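Local coordinates for protein DNA alpha-glucosyltransferase (Enterobacteria phage T4, PDB 1XV5) that belongs to the GT-B clan of glycosyltransferases, as a DNA alpha-glucosyltransferase, and is modelled here with uridine-5'-diphosphate, at residues Y188-S193 against M285-F290; E130-A135 against V150-W155. All coordinates share one frame; numbering follows the deposited sequence.

Contact 1: residues Y188-S193 against M285-F290; sequences YWKDVS and MSKSGF
Lys190 wraps its side chain round Ser286, in segment 285-290, within the second of the two Rossmann-like domains of this GT-B fold. Its own segment, 188-193, leads from the end of helix 181-188 toward strand 199-203. From CB outward the lysine keeps to the same neighbour. Lys190 CB lies 3.6 Å from Ser286 O, and CG packs against both that carbonyl and the hydroxyl. Bends at chi2 (-71°) and chi4 (-63°), with a straight torsion between them, curl the chain back over the serine, holding Lys190 CE 3.5 Å from Ser286 OG. At the tip, Lys190 NZ donates to Ser286 OG at 2.9 Å and to the carbonyl of its own segment, Tyr188 O, at 2.8 Å, the latter from 30° off the carbonyl plane. A salt bridge to Glu283 of helix 278-286 adds a third partner and would offset the ammonium charge. Ser286 OG is also hydrogen-bonded to Glu283 O, which ties the hydroxyl to the preceding turn.

Lys287 crosses the aliphatic part of Lys190 at a slant, Lys287 CG lying 3.9 Å from Lys190 CG. The two ammonium groups stay apart, NZ of Lys190 to NZ of Lys287 being 6.0 Å, and a long, weak ion pair also links Lys287 to Glu283. Tyr188 adds its backbone carbonyl and CB, while its ring leads away toward Ser279 and Leu282 on helix 278-286. Beside the lysine, Lys190 N donates to a water whose oxygen lies 2.9 Å from Ser286 O.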
ATOM      1  N   TYR A 188      -3.394  17.505  -7.397  1.00 14.69           N
ATOM      2  CA  TYR A 188      -3.216  18.079  -6.064  1.00 14.81           C
ATOM      3  C   TYR A 188      -2.053  19.021  -5.796  1.00 15.33           C
ATOM      4  O   TYR A 188      -2.059  19.714  -4.781  1.00 16.12           O
ATOM      5  CB  TYR A 188      -3.145  16.952  -5.028  1.00 14.68           C
ATOM      6  CG  TYR A 188      -4.378  16.091  -5.002  1.00 14.49           C
ATOM      7  CD1 TYR A 188      -4.453  14.925  -5.763  1.00 17.11           C
ATOM      8  CD2 TYR A 188      -5.493  16.470  -4.264  1.00 15.68           C
ATOM      9  CE1 TYR A 188      -5.610  14.158  -5.789  1.00 16.51           C
ATOM     10  CE2 TYR A 188      -6.661  15.713  -4.284  1.00 17.19           C
ATOM     11  CZ  TYR A 188      -6.711  14.559  -5.050  1.00 17.20           C
ATOM     12  OH  TYR A 188      -7.862  13.811  -5.085  1.00 21.74           O
ATOM     13  N   TRP A 189      -1.057  19.045  -6.674  1.00 15.08           N
ATOM     14  CA  TRP A 189       0.113  19.895  -6.457  1.00 15.20           C
ATOM     15  C   TRP A 189      -0.262  21.351  -6.177  1.00 15.22           C
ATOM     16  O   TRP A 189      -1.044  21.961  -6.912  1.00 14.90           O
ATOM     17  CB  TRP A 189       1.043  19.811  -7.667  1.00 14.67           C
ATOM     18  CG  TRP A 189       2.469  20.197  -7.382  1.00 14.79           C
ATOM     19  CD1 TRP A 189       3.009  21.452  -7.423  1.00 16.47           C
ATOM     20  CD2 TRP A 189       3.546  19.308  -7.060  1.00 14.66           C
ATOM     21  NE1 TRP A 189       4.357  21.398  -7.154  1.00 14.99           N
ATOM     22  CE2 TRP A 189       4.713  20.095  -6.926  1.00 15.42           C
ATOM     23  CE3 TRP A 189       3.639  17.923  -6.874  1.00 13.85           C
ATOM     24  CZ2 TRP A 189       5.963  19.540  -6.616  1.00 14.02           C
ATOM     25  CZ3 TRP A 189       4.884  17.369  -6.564  1.00 14.36           C
ATOM     26  CH2 TRP A 189       6.028  18.182  -6.438  1.00 13.85           C
ATOM     27  N   LYS A 190       0.306  21.902  -5.110  1.00 14.23           N
ATOM     28  CA  LYS A 190       0.037  23.280  -4.716  1.00 13.82           C
ATOM     29  C   LYS A 190       1.265  24.159  -4.897  1.00 14.46           C
ATOM     30  O   LYS A 190       2.392  23.667  -4.911  1.00 14.15           O
ATOM     31  CB  LYS A 190      -0.369  23.338  -3.239  1.00 14.61           C
ATOM     32  CG  LYS A 190      -1.623  22.560  -2.876  1.00 14.96           C
ATOM     33  CD  LYS A 190      -2.871  23.229  -3.426  1.00 15.37           C
ATOM     34  CE  LYS A 190      -4.133  22.485  -3.002  1.00 17.05           C
ATOM     35  NZ  LYS A 190      -4.171  21.103  -3.554  1.00 15.63           N
ATOM     36  N   ASP A 191       1.044  25.461  -5.034  1.00 14.39           N
ATOM     37  CA  ASP A 191       2.157  26.389  -5.150  1.00 17.10           C
ATOM     38  C   ASP A 191       2.730  26.418  -3.735  1.00 16.01           C
ATOM     39  O   ASP A 191       1.982  26.280  -2.763  1.00 16.00           O
ATOM     40  CB  ASP A 191       1.667  27.782  -5.556  1.00 20.78           C
ATOM     41  CG  ASP A 191       2.809  28.768  -5.754  1.00 27.20           C
ATOM     42  OD1 ASP A 191       3.242  29.404  -4.768  1.00 29.51           O
ATOM     43  OD2 ASP A 191       3.284  28.898  -6.902  1.00 31.51           O
ATOM     44  N   VAL A 192       4.042  26.591  -3.616  1.00 16.04           N
ATOM     45  CA  VAL A 192       4.684  26.596  -2.304  1.00 18.33           C
ATOM     46  C   VAL A 192       4.087  27.608  -1.321  1.00 19.66           C
ATOM     47  O   VAL A 192       4.083  27.378  -0.109  1.00 19.00           O
ATOM     48  CB  VAL A 192       6.221  26.824  -2.432  1.00 19.02           C
ATOM     49  CG1 VAL A 192       6.513  28.229  -2.937  1.00 19.69           C
ATOM     50  CG2 VAL A 192       6.900  26.572  -1.089  1.00 19.30           C
ATOM     51  N   SER A 193       3.555  28.712  -1.837  1.00 18.57           N
ATOM     52  CA  SER A 193       2.968  29.742  -0.978  1.00 19.20           C
ATOM     53  C   SER A 193       1.702  29.270  -0.265  1.00 18.56           C
ATOM     54  O   SER A 193       1.284  29.867   0.724  1.00 19.30           O
ATOM     55  CB  SER A 193       2.645  30.992  -1.801  1.00 21.19           C
ATOM     56  OG  SER A 193       1.617  30.723  -2.741  1.00 21.37           O
ATOM     57  N   MET A 285      -2.725  16.923   2.569  1.00 12.99           N
ATOM     58  CA  MET A 285      -1.286  16.692   2.529  1.00 13.00           C
ATOM     59  C   MET A 285      -0.575  17.657   1.589  1.00 13.80           C
ATOM     60  O   MET A 285       0.534  18.106   1.883  1.00 12.75           O
ATOM     61  CB  MET A 285      -0.996  15.252   2.100  1.00 13.69           C
ATOM     62  CG  MET A 285       0.472  14.853   2.175  1.00 12.30           C
ATOM     63  SD  MET A 285       1.111  14.790   3.869  1.00 13.10           S
ATOM     64  CE  MET A 285       0.405  13.219   4.449  1.00 12.48           C
ATOM     65  N   SER A 286      -1.217  17.983   0.467  1.00 13.12           N
ATOM     66  CA  SER A 286      -0.622  18.889  -0.511  1.00 11.08           C
ATOM     67  C   SER A 286      -0.399  20.280   0.074  1.00 13.01           C
ATOM     68  O   SER A 286       0.369  21.077  -0.474  1.00 13.07           O
ATOM     69  CB  SER A 286      -1.513  18.999  -1.754  1.00 11.86           C
ATOM     70  OG  SER A 286      -2.705  19.712  -1.458  1.00 14.05           O
ATOM     71  N   LYS A 287      -1.078  20.572   1.179  1.00 12.64           N
ATOM     72  CA  LYS A 287      -0.950  21.869   1.833  1.00 12.79           C
ATOM     73  C   LYS A 287      -0.197  21.764   3.153  1.00 14.22           C
ATOM     74  O   LYS A 287      -0.171  22.713   3.936  1.00 15.41           O
ATOM     75  CB  LYS A 287      -2.341  22.482   2.064  1.00 14.03           C
ATOM     76  CG  LYS A 287      -3.052  22.868   0.763  1.00 15.67           C
ATOM     77  CD  LYS A 287      -4.456  23.429   1.000  1.00 18.53           C
ATOM     78  CE  LYS A 287      -5.412  22.361   1.506  1.00 19.85           C
ATOM     79  NZ  LYS A 287      -6.826  22.841   1.543  1.00 22.93           N
ATOM     80  N   SER A 288       0.416  20.605   3.388  1.00 14.48           N
ATOM     81  CA  SER A 288       1.182  20.359   4.610  1.00 13.26           C
ATOM     82  C   SER A 288       2.675  20.436   4.307  1.00 12.08           C
ATOM     83  O   SER A 288       3.143  19.913   3.297  1.00 13.60           O
ATOM     84  CB  SER A 288       0.846  18.981   5.179  1.00 13.58           C
ATOM     85  OG  SER A 288      -0.533  18.880   5.482  1.00 13.56           O
ATOM     86  N   GLY A 289       3.420  21.087   5.190  1.00 13.11           N
ATOM     87  CA  GLY A 289       4.847  21.231   4.970  1.00 13.16           C
ATOM     88  C   GLY A 289       5.604  19.927   4.821  1.00 13.33           C
ATOM     89  O   GLY A 289       6.393  19.754   3.886  1.00 13.06           O
ATOM     90  N   PHE A 290       5.362  18.995   5.737  1.00 12.08           N
ATOM     91  CA  PHE A 290       6.064  17.726   5.701  1.00 12.88           C
ATOM     92  C   PHE A 290       5.161  16.529   5.927  1.00 12.58           C
ATOM     93  O   PHE A 290       4.317  16.532   6.824  1.00 13.20           O
ATOM     94  CB  PHE A 290       7.198  17.749   6.734  1.00 13.52           C
ATOM     95  CG  PHE A 290       8.131  18.904   6.553  1.00 11.27           C
ATOM     96  CD1 PHE A 290       7.823  20.157   7.081  1.00 13.53           C
ATOM     97  CD2 PHE A 290       9.263  18.773   5.757  1.00 12.68           C
ATOM     98  CE1 PHE A 290       8.629  21.266   6.805  1.00 14.96           C
ATOM     99  CE2 PHE A 290      10.072  19.875   5.477  1.00 13.65           C
ATOM    100  CZ  PHE A 290       9.752  21.121   6.001  1.00 14.48           C
TER
HETATM  101  O   HOH W   1       1.649  20.526  -3.032  1.00 13.32           O

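Contact 2: residues E130-A135 against V150-W155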
ATOM      1  N   GLU A 130      -4.557 -23.188  -2.849  1.00 25.34           N
ATOM      2  CA  GLU A 130      -5.284 -23.580  -4.049  1.00 26.37           C
ATOM      3  C   GLU A 130      -5.175 -22.500  -5.115  1.00 26.03           C
ATOM      4  O   GLU A 130      -5.130 -22.787  -6.310  1.00 25.27           O
ATOM      5  CB  GLU A 130      -6.758 -23.841  -3.723  1.00 28.74           C
ATOM      6  CG  GLU A 130      -6.991 -25.102  -2.903  1.00 30.76           C
ATOM      7  CD  GLU A 130      -6.942 -24.867  -1.406  1.00 33.41           C
ATOM      8  OE1 GLU A 130      -6.207 -23.965  -0.953  1.00 32.09           O
ATOM      9  OE2 GLU A 130      -7.636 -25.603  -0.677  1.00 34.45           O
ATOM     10  N   THR A 131      -5.131 -21.252  -4.669  1.00 25.16           N
ATOM     11  CA  THR A 131      -5.022 -20.122  -5.576  1.00 23.12           C
ATOM     12  C   THR A 131      -3.655 -20.153  -6.252  1.00 23.43           C
ATOM     13  O   THR A 131      -3.540 -19.963  -7.467  1.00 23.18           O
ATOM     14  CB  THR A 131      -5.182 -18.795  -4.810  1.00 23.73           C
ATOM     15  OG1 THR A 131      -6.443 -18.791  -4.127  1.00 22.81           O
ATOM     16  CG2 THR A 131      -5.123 -17.612  -5.769  1.00 21.18           C
ATOM     17  N   VAL A 132      -2.623 -20.395  -5.454  1.00 23.72           N
ATOM     18  CA  VAL A 132      -1.257 -20.456  -5.957  1.00 23.94           C
ATOM     19  C   VAL A 132      -1.069 -21.603  -6.950  1.00 24.21           C
ATOM     20  O   VAL A 132      -0.377 -21.452  -7.956  1.00 24.08           O
ATOM     21  CB  VAL A 132      -0.249 -20.623  -4.793  1.00 24.88           C
ATOM     22  CG1 VAL A 132       1.147 -20.893  -5.336  1.00 23.67           C
ATOM     23  CG2 VAL A 132      -0.244 -19.363  -3.934  1.00 24.96           C
ATOM     24  N   ARG A 133      -1.694 -22.743  -6.675  1.00 24.29           N
ATOM     25  CA  ARG A 133      -1.562 -23.899  -7.554  1.00 25.54           C
ATOM     26  C   ARG A 133      -2.228 -23.711  -8.917  1.00 24.72           C
ATOM     27  O   ARG A 133      -1.817 -24.324  -9.902  1.00 25.65           O
ATOM     28  CB  ARG A 133      -2.117 -25.146  -6.862  1.00 28.03           C
ATOM     29  CG  ARG A 133      -1.319 -25.552  -5.630  1.00 31.54           C
ATOM     30  CD  ARG A 133      -1.889 -26.793  -4.957  1.00 35.55           C
ATOM     31  NE  ARG A 133      -1.120 -27.164  -3.770  1.00 38.18           N
ATOM     32  CZ  ARG A 133       0.115 -27.654  -3.799  1.00 39.20           C
ATOM     33  NH1 ARG A 133       0.732 -27.842  -4.958  1.00 39.24           N
ATOM     34  NH2 ARG A 133       0.737 -27.951  -2.666  1.00 40.73           N
ATOM     35  N   ARG A 134      -3.247 -22.862  -8.976  1.00 22.13           N
ATOM     36  CA  ARG A 134      -3.944 -22.608 -10.233  1.00 22.24           C
ATOM     37  C   ARG A 134      -3.257 -21.500 -11.024  1.00 21.05           C
ATOM     38  O   ARG A 134      -3.364 -21.433 -12.247  1.00 22.26           O
ATOM     39  CB  ARG A 134      -5.399 -22.204  -9.966  1.00 20.79           C
ATOM     40  CG  ARG A 134      -6.156 -21.743 -11.211  1.00 21.83           C
ATOM     41  CD  ARG A 134      -6.268 -22.856 -12.243  1.00 23.42           C
ATOM     42  NE  ARG A 134      -6.931 -22.423 -13.474  1.00 23.19           N
ATOM     43  CZ  ARG A 134      -6.364 -21.682 -14.421  1.00 24.66           C
ATOM     44  NH1 ARG A 134      -7.054 -21.344 -15.502  1.00 24.18           N
ATOM     45  NH2 ARG A 134      -5.104 -21.282 -14.295  1.00 24.72           N
ATOM     46  N   ALA A 135      -2.546 -20.635 -10.313  1.00 20.97           N
ATOM     47  CA  ALA A 135      -1.861 -19.510 -10.932  1.00 20.48           C
ATOM     48  C   ALA A 135      -0.870 -19.881 -12.028  1.00 20.64           C
ATOM     49  O   ALA A 135      -0.112 -20.841 -11.906  1.00 20.67           O
ATOM     50  CB  ALA A 135      -1.149 -18.690  -9.860  1.00 20.51           C
ATOM     51  N   VAL A 150       8.685 -19.162   3.238  1.00 27.58           N
ATOM     52  CA  VAL A 150       7.977 -20.012   4.181  1.00 28.99           C
ATOM     53  C   VAL A 150       6.806 -20.768   3.562  1.00 30.21           C
ATOM     54  O   VAL A 150       6.819 -21.997   3.510  1.00 31.45           O
ATOM     55  CB  VAL A 150       7.474 -19.195   5.396  1.00 29.43           C
ATOM     56  CG1 VAL A 150       6.781 -20.111   6.391  1.00 29.82           C
ATOM     57  CG2 VAL A 150       8.648 -18.493   6.066  1.00 30.49           C
ATOM     58  N   LEU A 151       5.801 -20.041   3.086  1.00 30.48           N
ATOM     59  CA  LEU A 151       4.629 -20.680   2.499  1.00 31.05           C
ATOM     60  C   LEU A 151       4.909 -21.487   1.236  1.00 31.12           C
ATOM     61  O   LEU A 151       4.468 -22.630   1.119  1.00 31.11           O
ATOM     62  CB  LEU A 151       3.537 -19.640   2.220  1.00 31.32           C
ATOM     63  CG  LEU A 151       2.784 -19.107   3.444  1.00 32.43           C
ATOM     64  CD1 LEU A 151       3.732 -18.322   4.336  1.00 34.34           C
ATOM     65  CD2 LEU A 151       1.634 -18.220   2.991  1.00 33.80           C
ATOM     66  N   MET A 152       5.639 -20.901   0.292  1.00 31.15           N
ATOM     67  CA  MET A 152       5.953 -21.595  -0.952  1.00 32.42           C
ATOM     68  C   MET A 152       6.701 -22.903  -0.718  1.00 34.05           C
ATOM     69  O   MET A 152       6.413 -23.915  -1.360  1.00 34.46           O
ATOM     70  CB  MET A 152       6.775 -20.694  -1.876  1.00 31.56           C
ATOM     71  CG  MET A 152       5.963 -19.623  -2.591  1.00 31.94           C
ATOM     72  SD  MET A 152       4.659 -20.319  -3.633  1.00 33.52           S
ATOM     73  CE  MET A 152       5.632 -21.057  -4.947  1.00 31.70           C
ATOM     74  N   LYS A 153       7.664 -22.882   0.196  1.00 34.92           N
ATOM     75  CA  LYS A 153       8.434 -24.082   0.487  1.00 36.60           C
ATOM     76  C   LYS A 153       7.598 -25.070   1.284  1.00 36.40           C
ATOM     77  O   LYS A 153       7.907 -26.260   1.333  1.00 36.93           O
ATOM     78  CB  LYS A 153       9.712 -23.720   1.247  1.00 38.65           C
ATOM     79  CG  LYS A 153      10.671 -22.878   0.417  1.00 41.33           C
ATOM     80  CD  LYS A 153      12.034 -22.731   1.070  1.00 43.25           C
ATOM     81  CE  LYS A 153      12.987 -21.976   0.152  1.00 44.58           C
ATOM     82  NZ  LYS A 153      14.364 -21.884   0.709  1.00 47.65           N
ATOM     83  N   GLU A 154       6.526 -24.572   1.891  1.00 36.37           N
ATOM     84  CA  GLU A 154       5.636 -25.415   2.676  1.00 36.19           C
ATOM     85  C   GLU A 154       4.656 -26.133   1.754  1.00 36.32           C
ATOM     86  O   GLU A 154       4.283 -27.280   2.004  1.00 36.95           O
ATOM     87  CB  GLU A 154       4.869 -24.571   3.693  1.00 37.10           C
ATOM     88  CG  GLU A 154       3.958 -25.373   4.604  1.00 38.49           C
ATOM     89  CD  GLU A 154       3.294 -24.514   5.662  1.00 38.86           C
ATOM     90  OE1 GLU A 154       4.022 -23.831   6.412  1.00 39.93           O
ATOM     91  OE2 GLU A 154       2.048 -24.525   5.745  1.00 39.41           O
ATOM     92  N   TRP A 155       4.245 -25.456   0.689  1.00 34.99           N
ATOM     93  CA  TRP A 155       3.312 -26.046  -0.264  1.00 35.96           C
ATOM     94  C   TRP A 155       4.057 -26.913  -1.274  1.00 37.26           C
ATOM     95  O   TRP A 155       3.492 -27.846  -1.843  1.00 36.85           O
ATOM     96  CB  TRP A 155       2.532 -24.953  -1.005  1.00 34.39           C
ATOM     97  CG  TRP A 155       1.704 -24.072  -0.111  1.00 33.70           C
ATOM     98  CD1 TRP A 155       0.929 -24.467   0.944  1.00 34.33           C
ATOM     99  CD2 TRP A 155       1.532 -22.655  -0.228  1.00 33.74           C
ATOM    100  NE1 TRP A 155       0.285 -23.381   1.491  1.00 33.45           N
ATOM    101  CE2 TRP A 155       0.637 -22.256   0.791  1.00 34.33           C
ATOM    102  CE3 TRP A 155       2.046 -21.681  -1.095  1.00 33.94           C
ATOM    103  CZ2 TRP A 155       0.244 -20.925   0.966  1.00 33.44           C
ATOM    104  CZ3 TRP A 155       1.655 -20.357  -0.920  1.00 34.47           C
ATOM    105  CH2 TRP A 155       0.763 -19.993   0.104  1.00 33.12           C
TER
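Val132 sets its two methyl groups against two different side chains of helix 146-155. Val132 CG2 meets the indole of Trp155 at CZ3, 3.7 Å away, in an oblique approach with the side chains nearly at right angles. Val132 CG1 instead reaches SD of Met152, at 3.9 Å. The valine torsion makes this division: with CG1 opposite the backbone N (chi1 172°), CG2 lies beside that nitrogen and the branches fork toward separate partners. Met152 bends at both chi2 and chi3, and its sulfur sits in the plane of the Trp155 ring at the edge. Leu151 O of the same helix lies 3.1 Å above the plane of the Trp155 ring on one face, offset toward its rim.

Helices 128-134 and 146-155 flank strand 137-140 in sequence, consecutive helices of the N-terminal, parallel-sheet Rossmann-like domain of the GT-B fold. Their short segments cross at -77° with the axes 11.6 Å apart, a separation spanned by Val132 on one side and Met152 and Trp155 on the other. Leu128 and Glu129 extend the packing against Trp155 by one turn.

At the solvent-exposed side Arg133 reaches across, its chain extended from CG to NE. Arg133 NH2 donates to the backbone carbonyl Trp155 O over 2.9 Å, but the bond is bent, with 136° at the hydrogen, and the oxygen lies near the guanidinium edge, tilted from its plane. The same NH2 also forms a salt bridge with Glu129, which helps orient the group. Tyr156, next along the chain, adds a cation-pi contact with the Arg133 guanidinium.

From the N terminus the chain lays down strands of the first parallel sheet, among them 3-8 and 109-114. Contact 2 closes within this region: a short loop of 14 residues brings helix 146-155 back onto helix 128-134, with strand 137-140 between them in sequence. Strand 172-174 completes the sheet before the chain passes to the second, where contact 1 closes a much longer loop, 91 residues that include strands 199-203, 229-233, 251-254 and 270-273. The loops follow in series, neither nested nor crossed, their centres 44 Å apart. Contact 2 joins helices of the N-terminal sheet's domain; contact 1 lies beside strands 199-203 and 288-293 of the second sheet.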